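Local coordinates for protein relik capsid n-terminal domain (Oryctolagus cuniculus, PDB 2XGU) that probably forms, as the N-terminal domain of an ancient lentiviral capsid protein, part of the protein shell that encloses the viral genome, at residues I19-K24 against I37-V42; D100-I105 against R125-E130; E12-G17 against S49-M54. One frame throughout, in Å; residues are numbered along the deposited sequence. Where two conformers were deposited one is given.

Contact 1 (I19-K24 against I37-V42); sequences IAAWLK and ITYFGV
Trp-22 of helix 16-29 meets Tyr-39 and Phe-40 of helix 34-43 inside an antiparallel helical hairpin, the first two helices of the capsid N-terminal domain. The segment axes run at 162° and come no closer than 11.2 Å. That gap is wide, and large aromatic side chains span it. The nearest backbone pair is Trp-22 and Phe-40.

The indole of Trp-22 does most of the touching. Its CG lies anti to the backbone N (chi1 165°), which sends the ring across the gap with its six-membered end leading. Phe-40 approaches one face of this ring. Phe-40 CD1 sits 3.6 Å from Trp-22 CH2, displaced toward the rim of the indole. Phe-40 CB adds a second touch, 3.8 Å from Trp-22 CZ3. The centroids of the Trp-22 six-membered ring and the Phe-40 ring are 5.3 Å apart, and their planes meet at 59°.

Tyr-39 comes to the edge of the indole instead. Its CD2 lies near the indole plane, 3.6 Å from Trp-22 CE3. The phenol then reaches on to the other helix, where Tyr-39 OH lies 3.4 Å from Ala-21 CB. No hydrogen bond joins the two segments, so the contact is one of apolar and aromatic packing.

The polar edge of the indole is satisfied elsewhere. Trp-22 NE1 bonds to Thr-59 OG1 and, weakly, to Leu-55 O. Phe-40 also packs on Ile-52 of helix 49-57 and on Val-128, Leu-129 and Leu-132 of helix 118-134. Trp-22 and Phe-40 are both buried. Aromatic packing between the first two antiparallel helices fits the mainly helical N-terminal domain of retroviral capsid proteins.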
ATOM      1  N   ILE A  19      20.198 -10.125  -5.308  1.00 16.09           N
ATOM      2  CA  ILE A  19      20.363  -9.905  -3.881  1.00 17.01           C
ATOM      3  C   ILE A  19      21.360  -8.772  -3.663  1.00 15.52           C
ATOM      4  O   ILE A  19      21.091  -7.821  -2.916  1.00 15.23           O
ATOM      5  CB  ILE A  19      20.825 -11.181  -3.171  1.00 17.49           C
ATOM      6  CG1 ILE A  19      19.707 -12.223  -3.218  1.00 16.17           C
ATOM      7  CG2 ILE A  19      21.244 -10.877  -1.728  1.00 19.07           C
ATOM      8  CD1 ILE A  19      20.137 -13.603  -2.761  1.00 22.67           C
ATOM      9  N   ALA A  20      22.498  -8.849  -4.349  1.00 15.45           N
ATOM     10  CA  ALA A  20      23.536  -7.826  -4.208  1.00 16.71           C
ATOM     11  C   ALA A  20      23.030  -6.456  -4.640  1.00 18.07           C
ATOM     12  O   ALA A  20      23.324  -5.458  -3.988  1.00 17.85           O
ATOM     13  CB  ALA A  20      24.786  -8.207  -4.983  1.00 16.72           C
ATOM     14  N   ALA A  21      22.264  -6.414  -5.733  1.00 16.22           N
ATOM     15  CA  ALA A  21      21.753  -5.151  -6.256  1.00 14.10           C
ATOM     16  C   ALA A  21      20.710  -4.509  -5.325  1.00 13.11           C
ATOM     17  O   ALA A  21      20.724  -3.290  -5.112  1.00 15.29           O
ATOM     18  CB  ALA A  21      21.180  -5.364  -7.654  1.00 14.83           C
ATOM     19  N   TRP A  22      19.817  -5.328  -4.780  1.00 13.66           N
ATOM     20  CA  TRP A  22      18.839  -4.869  -3.807  1.00 13.86           C
ATOM     21  C   TRP A  22      19.539  -4.315  -2.566  1.00 15.74           C
ATOM     22  O   TRP A  22      19.188  -3.244  -2.071  1.00 14.28           O
ATOM     23  CB  TRP A  22      17.921  -6.027  -3.409  1.00 12.85           C
ATOM     24  CG  TRP A  22      17.104  -5.760  -2.166  1.00 10.90           C
ATOM     25  CD1 TRP A  22      17.220  -6.411  -0.969  1.00 14.13           C
ATOM     26  CD2 TRP A  22      16.079  -4.767  -1.983  1.00 12.03           C
ATOM     27  NE1 TRP A  22      16.321  -5.906  -0.065  1.00 14.27           N
ATOM     28  CE2 TRP A  22      15.607  -4.901  -0.657  1.00 15.14           C
ATOM     29  CE3 TRP A  22      15.495  -3.805  -2.819  1.00 13.00           C
ATOM     30  CZ2 TRP A  22      14.597  -4.088  -0.132  1.00 17.16           C
ATOM     31  CZ3 TRP A  22      14.477  -2.996  -2.292  1.00 15.99           C
ATOM     32  CH2 TRP A  22      14.049  -3.145  -0.962  1.00 16.97           C
ATOM     33  N   LEU A  23      20.540  -5.038  -2.074  1.00 14.36           N
ATOM     34  CA  LEU A  23      21.268  -4.574  -0.896  1.00 16.79           C
ATOM     35  C   LEU A  23      21.971  -3.233  -1.128  1.00 17.67           C
ATOM     36  O   LEU A  23      21.962  -2.372  -0.244  1.00 19.01           O
ATOM     37  CB  LEU A  23      22.252  -5.639  -0.399  1.00 17.86           C
ATOM     38  CG  LEU A  23      21.560  -6.897   0.123  1.00 19.82           C
ATOM     39  CD1 LEU A  23      22.588  -7.937   0.559  1.00 22.04           C
ATOM     40  CD2 LEU A  23      20.605  -6.574   1.266  1.00 22.25           C
ATOM     41  N   LYS A  24      22.566  -3.044  -2.308  1.00 15.94           N
ATOM     42  CA  LYS A  24      23.203  -1.768  -2.630  1.00 16.06           C
ATOM     43  C   LYS A  24      22.170  -0.642  -2.674  1.00 18.73           C
ATOM     44  O   LYS A  24      22.429   0.460  -2.206  1.00 21.18           O
ATOM     45  CB  LYS A  24      23.958  -1.849  -3.957  1.00 21.02           C
ATOM     46  CG  LYS A  24      25.270  -2.622  -3.879  1.00 27.80           C
ATOM     47  N   ILE A  37      11.331   1.904  -2.459  1.00 14.22           N
ATOM     48  CA  ILE A  37      10.014   1.272  -2.500  1.00 11.60           C
ATOM     49  C   ILE A  37       9.579   0.986  -3.946  1.00 10.73           C
ATOM     50  O   ILE A  37       9.139  -0.107  -4.267  1.00 11.80           O
ATOM     51  CB  ILE A  37       8.969   2.105  -1.751  1.00 11.06           C
ATOM     52  CG1 ILE A  37       9.404   2.326  -0.292  1.00 14.47           C
ATOM     53  CG2 ILE A  37       7.605   1.425  -1.843  1.00 12.09           C
ATOM     54  CD1 ILE A  37       8.532   3.343   0.486  1.00 18.52           C
ATOM     55  N   THR A  38       9.762   1.949  -4.841  1.00 13.24           N
ATOM     56  CA  THR A  38       9.511   1.689  -6.249  1.00 11.90           C
ATOM     57  C   THR A  38      10.380   0.531  -6.776  1.00 11.93           C
ATOM     58  O   THR A  38       9.910  -0.351  -7.487  1.00 12.82           O
ATOM     59  CB  THR A  38       9.803   2.941  -7.055  1.00 15.64           C
ATOM     60  OG1 THR A  38       8.891   3.970  -6.649  1.00 16.01           O
ATOM     61  CG2 THR A  38       9.649   2.683  -8.543  1.00 19.08           C
ATOM     62  N   TYR A  39      11.655   0.545  -6.405  1.00 12.57           N
ATOM     63  CA  TYR A  39      12.582  -0.516  -6.808  1.00 11.79           C
ATOM     64  C   TYR A  39      12.090  -1.887  -6.343  1.00 11.70           C
ATOM     65  O   TYR A  39      12.057  -2.844  -7.131  1.00 11.52           O
ATOM     66  CB  TYR A  39      13.975  -0.212  -6.232  1.00 11.43           C
ATOM     67  CG  TYR A  39      15.122  -1.114  -6.675  1.00 11.44           C
ATOM     68  CD1 TYR A  39      16.088  -0.642  -7.562  1.00 13.87           C
ATOM     69  CD2 TYR A  39      15.269  -2.400  -6.175  1.00 12.69           C
ATOM     70  CE1 TYR A  39      17.154  -1.431  -7.958  1.00 14.07           C
ATOM     71  CE2 TYR A  39      16.352  -3.205  -6.576  1.00 13.34           C
ATOM     72  CZ  TYR A  39      17.276  -2.707  -7.462  1.00 13.31           C
ATOM     73  OH  TYR A  39      18.348  -3.480  -7.855  1.00 13.67           O
ATOM     74  N   PHE A  40      11.675  -1.985  -5.079  1.00 10.74           N
ATOM     75  CA  PHE A  40      11.134  -3.250  -4.613  1.00 11.94           C
ATOM     76  C   PHE A  40       9.896  -3.661  -5.426  1.00 10.52           C
ATOM     77  O   PHE A  40       9.720  -4.842  -5.767  1.00 11.19           O
ATOM     78  CB  PHE A  40      10.801  -3.189  -3.115  1.00 11.68           C
ATOM     79  CG  PHE A  40      10.468  -4.532  -2.527  1.00 15.21           C
ATOM     80  CD1 PHE A  40      11.473  -5.404  -2.140  1.00 21.01           C
ATOM     81  CD2 PHE A  40       9.152  -4.927  -2.396  1.00 18.85           C
ATOM     82  CE1 PHE A  40      11.157  -6.647  -1.606  1.00 22.30           C
ATOM     83  CE2 PHE A  40       8.837  -6.169  -1.873  1.00 21.56           C
ATOM     84  CZ  PHE A  40       9.836  -7.018  -1.486  1.00 20.44           C
ATOM     85  N   GLY A  41       9.023  -2.699  -5.736  1.00 12.18           N
ATOM     86  CA  GLY A  41       7.849  -2.992  -6.544  1.00 11.36           C
ATOM     87  C   GLY A  41       8.208  -3.601  -7.898  1.00 10.50           C
ATOM     88  O   GLY A  41       7.602  -4.571  -8.329  1.00 12.93           O
ATOM     89  N   VAL A  42       9.210  -3.034  -8.557  1.00 12.31           N
ATOM     90  CA  VAL A  42       9.649  -3.497  -9.867  1.00 11.19           C
ATOM     91  C   VAL A  42      10.237  -4.916  -9.804  1.00 13.35           C
ATOM     92  O   VAL A  42       9.875  -5.799 -10.594  1.00 17.37           O
ATOM     93  CB  VAL A  42      10.670  -2.501 -10.495  1.00 15.80           C
ATOM     94  CG1 VAL A  42      11.275  -3.070 -11.774  1.00 16.74           C
ATOM     95  CG2 VAL A  42      10.013  -1.140 -10.777  1.00 16.38           C
TER

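Contact 2 (D100-I105 against R125-E130); sequences DQIRGI and RTWVLE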
ATOM      1  N   ASP A 100      -0.727 -16.901   7.725  1.00 15.14           N
ATOM      2  CA  ASP A 100       0.587 -17.556   7.791  1.00 16.87           C
ATOM      3  C   ASP A 100       0.940 -18.124   6.424  1.00 16.69           C
ATOM      4  O   ASP A 100       2.061 -17.951   5.933  1.00 20.07           O
ATOM      5  CB  ASP A 100       0.597 -18.677   8.836  1.00 17.27           C
ATOM      6  CG  ASP A 100       0.917 -18.186  10.249  1.00 21.39           C
ATOM      7  OD1 ASP A 100       1.337 -17.026  10.423  1.00 25.08           O
ATOM      8  OD2 ASP A 100       0.753 -18.993  11.192  1.00 29.68           O
ATOM      9  N   GLN A 101      -0.033 -18.761   5.779  1.00 16.66           N
ATOM     10  CA  GLN A 101       0.166 -19.324   4.451  1.00 18.13           C
ATOM     11  C   GLN A 101       0.436 -18.235   3.410  1.00 20.18           C
ATOM     12  O   GLN A 101       1.300 -18.380   2.548  1.00 17.51           O
ATOM     13  CB  GLN A 101      -1.054 -20.159   4.041  1.00 21.39           C
ATOM     14  CG  GLN A 101      -1.207 -21.445   4.857  1.00 22.90           C
ATOM     15  CD  GLN A 101      -2.463 -22.220   4.511  1.00 26.82           C
ATOM     16  OE1 GLN A 101      -2.404 -23.407   4.176  1.00 32.43           O
ATOM     17  NE2 GLN A 101      -3.611 -21.559   4.596  1.00 21.43           N
ATOM     18  N   ILE A 102      -0.320 -17.145   3.486  1.00 15.96           N
ATOM     19  CA  ILE A 102      -0.109 -16.032   2.567  1.00 18.74           C
ATOM     20  C   ILE A 102       1.309 -15.462   2.708  1.00 14.22           C
ATOM     21  O   ILE A 102       1.954 -15.140   1.705  1.00 17.00           O
ATOM     22  CB  ILE A 102      -1.210 -14.958   2.744  1.00 17.20           C
ATOM     23  CG1 ILE A 102      -2.547 -15.495   2.238  1.00 17.41           C
ATOM     24  CG2 ILE A 102      -0.850 -13.657   2.037  1.00 15.24           C
ATOM     25  CD1 ILE A 102      -3.745 -14.766   2.822  1.00 17.11           C
ATOM     26  N   ARG A 103       1.813 -15.390   3.943  1.00 12.47           N
ATOM     27  CA  ARG A 103       3.155 -14.872   4.239  1.00 16.26           C
ATOM     28  C   ARG A 103       4.277 -15.890   3.984  1.00 18.81           C
ATOM     29  O   ARG A 103       5.455 -15.582   4.206  1.00 20.84           O
ATOM     30  CB  ARG A 103       3.215 -14.415   5.700  1.00 17.66           C
ATOM     31  CG  ARG A 103       2.311 -13.234   6.063  1.00 17.33           C
ATOM     32  CD  ARG A 103       2.182 -13.058   7.579  1.00 27.91           C
ATOM     33  NE  ARG A 103       3.426 -12.597   8.183  1.00 33.05           N
ATOM     34  CZ  ARG A 103       3.636 -12.514   9.492  1.00 31.91           C
ATOM     35  NH1 ARG A 103       2.682 -12.866  10.347  1.00 27.49           N
ATOM     36  NH2 ARG A 103       4.802 -12.078   9.946  1.00 34.56           N
ATOM     37  N   GLY A 104       3.921 -17.095   3.558  1.00 17.69           N
ATOM     38  CA  GLY A 104       4.886 -18.141   3.253  1.00 19.24           C
ATOM     39  C   GLY A 104       5.523 -18.832   4.451  1.00 19.58           C
ATOM     40  O   GLY A 104       6.579 -19.458   4.334  1.00 23.18           O
ATOM     41  N   ILE A 105       4.882 -18.736   5.607  1.00 17.69           N
ATOM     42  CA  ILE A 105       5.434 -19.317   6.827  1.00 20.37           C
ATOM     43  C   ILE A 105       5.325 -20.839   6.815  1.00 24.32           C
ATOM     44  O   ILE A 105       4.237 -21.393   6.647  1.00 30.41           O
ATOM     45  CB  ILE A 105       4.735 -18.746   8.059  1.00 22.68           C
ATOM     46  CG1 ILE A 105       4.996 -17.242   8.143  1.00 26.37           C
ATOM     47  CG2 ILE A 105       5.223 -19.449   9.328  1.00 25.66           C
ATOM     48  CD1 ILE A 105       4.236 -16.535   9.250  1.00 30.98           C
ATOM     49  N   ARG A 125       2.712  -9.838  -1.705  1.00 12.94           N
ATOM     50  CA  ARG A 125       3.458  -8.739  -2.304  1.00 11.32           C
ATOM     51  C   ARG A 125       2.707  -7.423  -2.110  1.00 13.04           C
ATOM     52  O   ARG A 125       3.316  -6.408  -1.768  1.00 13.28           O
ATOM     53  CB  ARG A 125       3.722  -9.005  -3.787  1.00 10.45           C
ATOM     54  CG  ARG A 125       4.344  -7.825  -4.528  1.00 12.31           C
ATOM     55  CD  ARG A 125       4.604  -8.180  -5.992  1.00 12.67           C
ATOM     56  NE  ARG A 125       5.103  -7.017  -6.728  1.00 11.71           N
ATOM     57  CZ  ARG A 125       4.327  -6.072  -7.249  1.00 14.42           C
ATOM     58  NH1 ARG A 125       3.002  -6.155  -7.147  1.00 13.91           N
ATOM     59  NH2 ARG A 125       4.877  -5.032  -7.875  1.00 14.17           N
ATOM     60  N   THR A 126       1.391  -7.450  -2.316  1.00 11.20           N
ATOM     61  CA  THR A 126       0.554  -6.290  -2.053  1.00 12.78           C
ATOM     62  C   THR A 126       0.662  -5.808  -0.606  1.00 17.56           C
ATOM     63  O   THR A 126       0.864  -4.621  -0.361  1.00 14.97           O
ATOM     64  CB  THR A 126      -0.905  -6.594  -2.427  1.00 15.87           C
ATOM     65  OG1 THR A 126      -0.996  -6.703  -3.851  1.00 19.18           O
ATOM     66  CG2 THR A 126      -1.838  -5.496  -1.930  1.00 17.87           C
ATOM     67  N   TRP A 127       0.570  -6.724   0.359  1.00 12.86           N
ATOM     68  CA  TRP A 127       0.727  -6.356   1.770  1.00 12.61           C
ATOM     69  C   TRP A 127       2.086  -5.702   2.052  1.00 12.76           C
ATOM     70  O   TRP A 127       2.160  -4.688   2.747  1.00 14.14           O
ATOM     71  CB  TRP A 127       0.605  -7.594   2.675  1.00 13.00           C
ATOM     72  CG  TRP A 127      -0.786  -8.155   2.790  1.00 12.63           C
ATOM     73  CD1 TRP A 127      -1.915  -7.680   2.207  1.00 13.27           C
ATOM     74  CD2 TRP A 127      -1.178  -9.318   3.540  1.00 12.74           C
ATOM     75  NE1 TRP A 127      -3.001  -8.467   2.551  1.00 16.58           N
ATOM     76  CE2 TRP A 127      -2.567  -9.482   3.362  1.00 16.53           C
ATOM     77  CE3 TRP A 127      -0.487 -10.233   4.337  1.00 17.62           C
ATOM     78  CZ2 TRP A 127      -3.275 -10.524   3.957  1.00 15.02           C
ATOM     79  CZ3 TRP A 127      -1.190 -11.268   4.932  1.00 18.94           C
ATOM     80  CH2 TRP A 127      -2.571 -11.397   4.746  1.00 15.58           C
ATOM     81  N   VAL A 128       3.156  -6.284   1.519  1.00 11.68           N
ATOM     82  CA  VAL A 128       4.498  -5.764   1.776  1.00 12.89           C
ATOM     83  C   VAL A 128       4.676  -4.374   1.162  1.00 11.70           C
ATOM     84  O   VAL A 128       5.194  -3.456   1.806  1.00 12.70           O
ATOM     85  CB  VAL A 128       5.567  -6.748   1.255  1.00 11.14           C
ATOM     86  CG1 VAL A 128       6.967  -6.175   1.421  1.00 11.67           C
ATOM     87  CG2 VAL A 128       5.462  -8.070   2.004  1.00 13.78           C
ATOM     88  N   LEU A 129       4.230  -4.210  -0.080  1.00 11.72           N
ATOM     89  CA  LEU A 129       4.324  -2.905  -0.715  0.73 10.28           C
ATOM     90  C   LEU A 129       3.444  -1.867  -0.006  1.00 12.75           C
ATOM     91  O   LEU A 129       3.862  -0.720   0.174  1.00 13.12           O
ATOM     92  CB  LEU A 129       4.040  -3.009  -2.230  0.73 11.89           C
ATOM     93  CG  LEU A 129       5.250  -3.572  -3.005  0.73 13.75           C
ATOM     94  CD1 LEU A 129       4.892  -4.125  -4.379  0.73 12.16           C
ATOM     95  CD2 LEU A 129       6.352  -2.502  -3.135  0.73 12.82           C
ATOM     96  N   GLU A 130       2.247  -2.257   0.423  1.00 13.83           N
ATOM     97  CA  GLU A 130       1.421  -1.338   1.199  1.00 14.48           C
ATOM     98  C   GLU A 130       2.138  -0.922   2.483  1.00 13.70           C
ATOM     99  O   GLU A 130       2.132   0.245   2.848  1.00 15.18           O
ATOM    100  CB  GLU A 130       0.057  -1.955   1.505  1.00 14.46           C
ATOM    101  CG  GLU A 130      -0.766  -2.094   0.232  1.00 15.05           C
ATOM    102  CD  GLU A 130      -2.072  -2.810   0.440  1.00 17.64           C
ATOM    103  OE1 GLU A 130      -2.263  -3.387   1.527  1.00 20.53           O
ATOM    104  OE2 GLU A 130      -2.911  -2.781  -0.488  1.00 18.02           O
TER
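Trp-127 of helix 118-134 packs its indole against Ile-102 and Arg-103, at the end of the short helix 99-102 and just before the glycine of a Schellman motif. The contact lies in the buried core of the helical capsid domain.

CB of Trp-127 points toward the 100-105 segment, and with CG anti to the carbonyl carbon (chi1 -72°) the six-membered ring reaches Ile-102. The CE3-CZ3-CH2 side of that ring makes the contact. CE3 is the first ring atom to touch, 4.1 Å from Ile-102 CG2. CZ3 comes next, 3.8 Å from the same methyl. CH2 then meets both branches of the isoleucine, with Ile-102 CD1 4.1 Å from Trp-127 CH2. The CG2 methyl lies over one face of the ring. It is 4.0 Å from the centroid of the Trp-127 six-membered ring and 22° off the normal, a CH-pi contact. Arg-103 comes from another direction. Arg-103 CG comes loosely to the rim, 4.2 Å from Trp-127 CZ3 and near the indole plane, so the aliphatic base of the arginine is what touches.

Trp-80 of helix 63-83 meets the Trp-127 ring edge-to-face and also packs on Ile-102. Leu-123 and Tyr-124, earlier on helix 118-134, flank Ile-102 as well.

The chain turns sharply just after these two residues. Gly-104 has a positive phi of 75° and closes helix 99-102. Two backbone bonds define the Schellman motif: Gly-104 N to Gln-101 O at 3.1 Å, and Ile-105 N to Asp-100 O at 2.9 Å.

Contact 3 (E12-G17 against S49-M54); sequences EPVGPG and SVDINM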
ATOM      1  N   GLU A  12      12.698 -20.317 -10.070  1.00 16.70           N
ATOM      2  CA  GLU A  12      14.097 -20.252  -9.646  1.00 19.18           C
ATOM      3  C   GLU A  12      14.238 -19.332  -8.438  1.00 17.06           C
ATOM      4  O   GLU A  12      13.531 -18.338  -8.313  1.00 15.94           O
ATOM      5  CB  GLU A  12      14.994 -19.760 -10.785  1.00 25.42           C
ATOM      6  CG  GLU A  12      14.958 -20.623 -12.044  1.00 34.13           C
ATOM      7  CD  GLU A  12      15.539 -22.015 -11.836  1.00 46.90           C
ATOM      8  OE1 GLU A  12      15.362 -22.872 -12.731  1.00 43.53           O
ATOM      9  OE2 GLU A  12      16.171 -22.254 -10.782  1.00 49.59           O
ATOM     10  N   PRO A  13      15.144 -19.663  -7.513  1.00 16.55           N
ATOM     11  CA  PRO A  13      15.306 -18.741  -6.390  1.00 18.50           C
ATOM     12  C   PRO A  13      15.897 -17.400  -6.820  1.00 20.06           C
ATOM     13  O   PRO A  13      16.430 -17.279  -7.935  1.00 18.09           O
ATOM     14  CB  PRO A  13      16.288 -19.480  -5.474  1.00 18.03           C
ATOM     15  CG  PRO A  13      17.017 -20.407  -6.362  1.00 22.56           C
ATOM     16  CD  PRO A  13      16.049 -20.821  -7.436  1.00 20.09           C
ATOM     17  N   VAL A  14      15.818 -16.404  -5.943  1.00 18.31           N
ATOM     18  CA  VAL A  14      16.413 -15.113  -6.253  1.00 18.24           C
ATOM     19  C   VAL A  14      17.917 -15.321  -6.441  1.00 18.40           C
ATOM     20  O   VAL A  14      18.554 -16.012  -5.647  1.00 22.34           O
ATOM     21  CB  VAL A  14      16.140 -14.072  -5.159  1.00 23.05           C
ATOM     22  CG1 VAL A  14      16.819 -12.758  -5.504  1.00 29.65           C
ATOM     23  CG2 VAL A  14      14.631 -13.861  -4.979  1.00 20.45           C
ATOM     24  N   GLY A  15      18.464 -14.749  -7.510  1.00 20.01           N
ATOM     25  CA  GLY A  15      19.873 -14.895  -7.822  1.00 21.14           C
ATOM     26  C   GLY A  15      20.774 -13.992  -7.004  1.00 20.83           C
ATOM     27  O   GLY A  15      20.331 -12.975  -6.473  1.00 18.31           O
ATOM     28  N   PRO A  16      22.061 -14.346  -6.911  1.00 21.97           N
ATOM     29  CA  PRO A  16      23.004 -13.561  -6.106  1.00 20.03           C
ATOM     30  C   PRO A  16      23.189 -12.130  -6.623  1.00 21.17           C
ATOM     31  O   PRO A  16      23.447 -11.232  -5.824  1.00 19.27           O
ATOM     32  CB  PRO A  16      24.306 -14.374  -6.199  1.00 20.20           C
ATOM     33  CG  PRO A  16      24.166 -15.172  -7.455  1.00 21.71           C
ATOM     34  CD  PRO A  16      22.705 -15.528  -7.505  1.00 21.69           C
ATOM     35  N   GLY A  17      23.045 -11.931  -7.931  1.00 17.28           N
ATOM     36  CA  GLY A  17      23.155 -10.608  -8.524  1.00 17.02           C
ATOM     37  C   GLY A  17      22.041  -9.684  -8.080  1.00 20.45           C
ATOM     38  O   GLY A  17      22.276  -8.515  -7.747  1.00 18.22           O
ATOM     39  N   SER A  49       6.136 -15.829  -1.847  1.00 12.85           N
ATOM     40  CA  SER A  49       6.257 -15.283  -0.506  0.72 12.54           C
ATOM     41  C   SER A  49       7.623 -15.626   0.102  1.00 12.37           C
ATOM     42  O   SER A  49       8.207 -14.825   0.843  1.00 15.53           O
ATOM     43  CB  SER A  49       5.089 -15.755   0.367  0.72 12.82           C
ATOM     44  OG  SER A  49       3.863 -15.367  -0.240  0.72 13.59           O
ATOM     45  N   VAL A  50       8.141 -16.806  -0.220  1.00 11.56           N
ATOM     46  CA  VAL A  50       9.478 -17.191   0.244  1.00 13.39           C
ATOM     47  C   VAL A  50      10.571 -16.273  -0.341  1.00 12.49           C
ATOM     48  O   VAL A  50      11.489 -15.855   0.374  1.00 13.61           O
ATOM     49  CB  VAL A  50       9.780 -18.671  -0.071  1.00 14.89           C
ATOM     50  CG1 VAL A  50      11.239 -19.000   0.233  1.00 17.40           C
ATOM     51  CG2 VAL A  50       8.847 -19.584   0.749  1.00 18.00           C
ATOM     52  N   ASP A  51      10.472 -15.961  -1.629  1.00 12.33           N
ATOM     53  CA  ASP A  51      11.376 -15.014  -2.271  1.00 12.04           C
ATOM     54  C   ASP A  51      11.329 -13.642  -1.576  1.00 11.23           C
ATOM     55  O   ASP A  51      12.359 -13.005  -1.368  1.00 11.87           O
ATOM     56  CB  ASP A  51      10.976 -14.793  -3.734  1.00 10.45           C
ATOM     57  CG  ASP A  51      11.122 -16.033  -4.599  1.00 13.37           C
ATOM     58  OD1 ASP A  51      11.959 -16.904  -4.311  1.00 15.59           O
ATOM     59  OD2 ASP A  51      10.398 -16.128  -5.625  1.00 14.11           O
ATOM     60  N   ILE A  52      10.121 -13.162  -1.275  1.00 12.16           N
ATOM     61  CA  ILE A  52       9.963 -11.858  -0.657  1.00 11.29           C
ATOM     62  C   ILE A  52      10.621 -11.840   0.719  1.00 11.69           C
ATOM     63  O   ILE A  52      11.313 -10.896   1.073  1.00 14.06           O
ATOM     64  CB  ILE A  52       8.476 -11.494  -0.562  1.00 12.40           C
ATOM     65  CG1 ILE A  52       7.944 -11.164  -1.962  1.00 16.92           C
ATOM     66  CG2 ILE A  52       8.271 -10.304   0.403  1.00 13.57           C
ATOM     67  CD1 ILE A  52       6.430 -11.105  -2.048  1.00 22.62           C
ATOM     68  N   ASN A  53      10.382 -12.880   1.504  1.00 10.55           N
ATOM     69  CA  ASN A  53      10.949 -12.950   2.838  1.00 11.38           C
ATOM     70  C   ASN A  53      12.460 -13.061   2.781  1.00 15.45           C
ATOM     71  O   ASN A  53      13.152 -12.541   3.641  1.00 14.49           O
ATOM     72  CB  ASN A  53      10.332 -14.100   3.623  1.00 15.65           C
ATOM     73  CG  ASN A  53       8.873 -13.837   3.932  1.00 15.50           C
ATOM     74  OD1 ASN A  53       8.461 -12.674   3.985  1.00 17.75           O
ATOM     75  ND2 ASN A  53       8.091 -14.891   4.124  1.00 18.17           N
ATOM     76  N   MET A  54      12.960 -13.718   1.740  1.00 13.52           N
ATOM     77  CA  MET A  54      14.391 -13.856   1.556  1.00 17.75           C
ATOM     78  C   MET A  54      15.011 -12.462   1.445  1.00 14.25           C
ATOM     79  O   MET A  54      16.005 -12.141   2.121  1.00 16.24           O
ATOM     80  CB  MET A  54      14.640 -14.671   0.282  1.00 23.60           C
ATOM     81  CG  MET A  54      15.691 -15.714   0.392  1.00 42.21           C
ATOM     82  SD  MET A  54      17.247 -14.876   0.598  1.00 71.62           S
ATOM     83  CE  MET A  54      17.108 -13.575  -0.597  1.00 15.68           C
TER
HETATM   84  O   HOH W   1      14.635 -16.882  -3.404  1.00 19.33           O
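Residues 12-15 run as an extended loop past the start of helix 49-57, and the two backbones are nearest at Val-14 and Asp-51, with their CA atoms 6.4 Å apart. Gly-15 then takes the N-cap position of helix 16-29.

Val-14 points toward the helix. Its CG2 branch, anti to the carbonyl carbon, does the touching and lies 4.0 Å from Asp-51 CB. The same methyl also approaches Asp-51 OD1, loosely, at 4.1 Å, and the two side chains cross at a slant. Pro-13 only grazes the aspartate through CA.

No direct hydrogen bond links the segments. A water does so instead. It accepts from Val-14 N at 2.8 Å and donates to Asp-51 OD1 at 2.8 Å.

The carboxylate of Asp-51 is buried and has further partners. OD1 bonds to the hydroxyl of Tyr-11, at the end of strand 8-11. OD2 bonds to the backbone N of Thr-48, just before the helix. These bonds would fix the rotation of the carboxylate.

Pro-1 packs on both Val-14 and Asp-51. A chain-starting proline beside a buried aspartate, next to the N-terminal beta-hairpin (strands 2-5 and 8-11), is characteristic of the mature lentiviral capsid N-terminal domain.

How the contacts relate
The three contacts tie successive parts of one helical domain. Contact 1 is nested within the chain loop closed by contact 3, and both use helix 16-29; their centres are about 12 Å apart. Contact 2 comes later in the chain, about 17 Å from contact 1 and about 14 Å from contact 3, centre to centre. Helix 49-57 bridges contacts 2 and 3, where Asn-53 ND2 bonds to Arg-103 O. Helix 118-134 joins contact 2 to contact 1 through Arg-125 NH2 and Gly-41 O. The segment after the hairpin, helices 16-29, 34-43 and 49-57, the short helix 99-102 and helix 118-134 are thus packed in one domain.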